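Local coordinates for protein gamma-glutamyl-gamma-aminobutyrate hydrolase PuuD (PDB 6VTV) that hydrolyses the gamma-glutamyl linkage of gamma-glutamyl-gamma-aminobutyrate, releasing 4-aminobutanoate and glutamate in the last step from putrescine to 4-aminobutanoate, at residues 87-92 / 133-138. Numbering follows the deposited sequence.
Sequences GDEPDA and HRKLCE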
loop_
_atom_site.group_PDB
_atom_site.type_symbol
_atom_site.label_atom_id
_atom_site.label_comp_id
_atom_site.label_asym_id
_atom_site.label_seq_id
_atom_site.Cartn_x
_atom_site.Cartn_y
_atom_site.Cartn_z
ATOM N N GLY B 87 -0.001 30.561 -4.930
ATOM C CA GLY B 87 -0.674 29.925 -6.044
ATOM C C GLY B 87 -0.610 28.414 -5.973
ATOM O O GLY B 87 -0.009 27.813 -5.079
ATOM N N ASP B 88 -1.255 27.785 -6.950
ATOM C CA ASP B 88 -1.293 26.335 -7.049
ATOM C C ASP B 88 -0.720 25.886 -8.387
ATOM O O ASP B 88 -0.437 26.691 -9.277
ATOM C CB ASP B 88 -2.722 25.800 -6.872
ATOM C CG ASP B 88 -3.688 26.334 -7.920
ATOM O OD1 ASP B 88 -3.286 27.174 -8.750
ATOM O OD2 ASP B 88 -4.862 25.904 -7.913
ATOM N N GLU B 89 -0.552 24.578 -8.510
ATOM C CA GLU B 89 -0.132 23.922 -9.735
ATOM C C GLU B 89 -1.095 22.781 -10.021
ATOM O O GLU B 89 -1.739 22.260 -9.104
ATOM C CB GLU B 89 1.304 23.388 -9.621
ATOM C CG GLU B 89 2.375 24.467 -9.686
ATOM C CD GLU B 89 2.348 25.243 -10.991
ATOM O OE1 GLU B 89 2.089 24.626 -12.045
ATOM O OE2 GLU B 89 2.589 26.468 -10.963
ATOM N N PRO B 90 -1.235 22.388 -11.286
ATOM C CA PRO B 90 -2.095 21.241 -11.600
ATOM C C PRO B 90 -1.601 19.977 -10.914
ATOM O O PRO B 90 -0.402 19.791 -10.693
ATOM C CB PRO B 90 -1.995 21.125 -13.126
ATOM C CG PRO B 90 -1.585 22.483 -13.586
ATOM C CD PRO B 90 -0.715 23.040 -12.501
ATOM N N ASP B 91 -2.554 19.112 -10.562
ATOM C CA ASP B 91 -2.274 17.810 -9.966
ATOM C C ASP B 91 -1.532 17.936 -8.641
ATOM O O ASP B 91 -0.311 17.758 -8.585
ATOM C CB ASP B 91 -1.475 16.938 -10.937
ATOM C CG ASP B 91 -2.090 16.895 -12.322
ATOM O OD1 ASP B 91 -3.330 16.775 -12.420
ATOM O OD2 ASP B 91 -1.333 16.987 -13.310
ATOM N N ALA B 92 -2.259 18.240 -7.573
ATOM C CA ALA B 92 -1.703 18.283 -6.232
ATOM C C ALA B 92 -2.113 17.040 -5.451
ATOM O O ALA B 92 -3.132 16.405 -5.732
ATOM C CB ALA B 92 -2.161 19.542 -5.491
ATOM N N HIS B 133 11.527 24.789 -9.311
ATOM C CA HIS B 133 11.017 25.402 -10.530
ATOM C C HIS B 133 9.647 24.805 -10.825
ATOM O O HIS B 133 9.518 23.584 -10.951
ATOM C CB HIS B 133 11.964 25.154 -11.703
ATOM C CG HIS B 133 13.225 25.958 -11.655
ATOM N ND1 HIS B 133 13.255 27.312 -11.908
ATOM C CD2 HIS B 133 14.505 25.594 -11.404
ATOM C CE1 HIS B 133 14.497 27.750 -11.805
ATOM N NE2 HIS B 133 15.275 26.727 -11.500
ATOM N N ARG B 134 8.624 25.652 -10.930
ATOM C CA ARG B 134 7.284 25.136 -11.179
ATOM C C ARG B 134 7.033 24.833 -12.650
ATOM O O ARG B 134 6.154 24.021 -12.960
ATOM C CB ARG B 134 6.236 26.121 -10.656
ATOM C CG ARG B 134 6.179 26.173 -9.138
ATOM C CD ARG B 134 5.579 27.470 -8.626
ATOM N NE ARG B 134 4.128 27.505 -8.774
ATOM C CZ ARG B 134 3.338 28.380 -8.161
ATOM N NH1 ARG B 134 3.861 29.292 -7.352
ATOM N NH2 ARG B 134 2.026 28.344 -8.351
ATOM N N LYS B 135 7.786 25.458 -13.558
ATOM C CA LYS B 135 7.641 25.244 -15.002
ATOM C C LYS B 135 9.042 25.278 -15.612
ATOM O O LYS B 135 9.543 26.347 -15.974
ATOM C CB LYS B 135 6.731 26.289 -15.637
ATOM C CG LYS B 135 5.293 26.262 -15.146
ATOM C CD LYS B 135 4.535 25.071 -15.705
ATOM C CE LYS B 135 4.142 25.292 -17.155
ATOM N NZ LYS B 135 3.463 24.094 -17.726
ATOM N N LEU B 136 9.670 24.104 -15.720
ATOM C CA LEU B 136 10.973 24.023 -16.372
ATOM C C LEU B 136 10.898 24.468 -17.825
ATOM O O LEU B 136 11.864 25.030 -18.355
ATOM C CB LEU B 136 11.520 22.598 -16.287
ATOM C CG LEU B 136 11.886 22.067 -14.899
ATOM C CD1 LEU B 136 12.223 20.585 -14.965
ATOM C CD2 LEU B 136 13.039 22.852 -14.295
ATOM N N CYS B 137 9.761 24.232 -18.484
ATOM C CA CYS B 137 9.615 24.616 -19.882
ATOM C C CYS B 137 9.630 26.123 -20.085
ATOM O O CYS B 137 9.807 26.573 -21.220
ATOM C CB CYS B 137 8.323 24.027 -20.454
ATOM S SG CYS B 137 6.818 24.618 -19.648
ATOM N N GLU B 138 9.444 26.910 -19.029
ATOM C CA GLU B 138 9.464 28.363 -19.125
ATOM C C GLU B 138 10.849 28.955 -18.892
ATOM O O GLU B 138 11.008 30.178 -18.973
ATOM C CB GLU B 138 8.463 28.967 -18.135
ATOM C CG GLU B 138 7.014 28.700 -18.509
ATOM C CD GLU B 138 6.031 29.305 -17.528
ATOM O OE1 GLU B 138 6.473 29.840 -16.488
ATOM O OE2 GLU B 138 4.812 29.239 -17.796
#
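Arg134 reaches from the loop after strand 132-133 to Glu89, in the loop that leads into helix 94-109, and these two side chains carry most of the contact. Arg134 CB lies 3.7 Å from Glu89 OE2, and CG and CD pass the same oxygen. A bend at chi3 (76°) then swings NE round, and Arg134 NE meets Glu89 OE2 at 2.9 Å in a hydrogen-bonded salt bridge on the anti side of the carboxylate. Arg134 NH2 bonds weakly to that oxygen and donates a hydrogen bond of 3.1 Å to Asp88 O; this carbonyl sits at the guanidinium edge, although NH2 stands above the carbonyl plane. NH1 turns to Glu85 and to the backbone oxygen of Asn86, so the N-H groups serve several acceptors of one loop, a task suited to arginine. Glu89 offers a single oxygen, its carboxylate turned 86° from the guanidinium plane, rather than a bidentate pairing. Gly87, its carbonyl carbon beside NH2, has a positive phi (88°) that suits glycine. Charge pairing and main-chain hydrogen bonds thus tie two surface loops of the class I glutamine amidotransferase-like domain, away from the manganese site and predicted catalytic residues, and Arg134 probably favours the deprotonated form of Glu89 and Glu85.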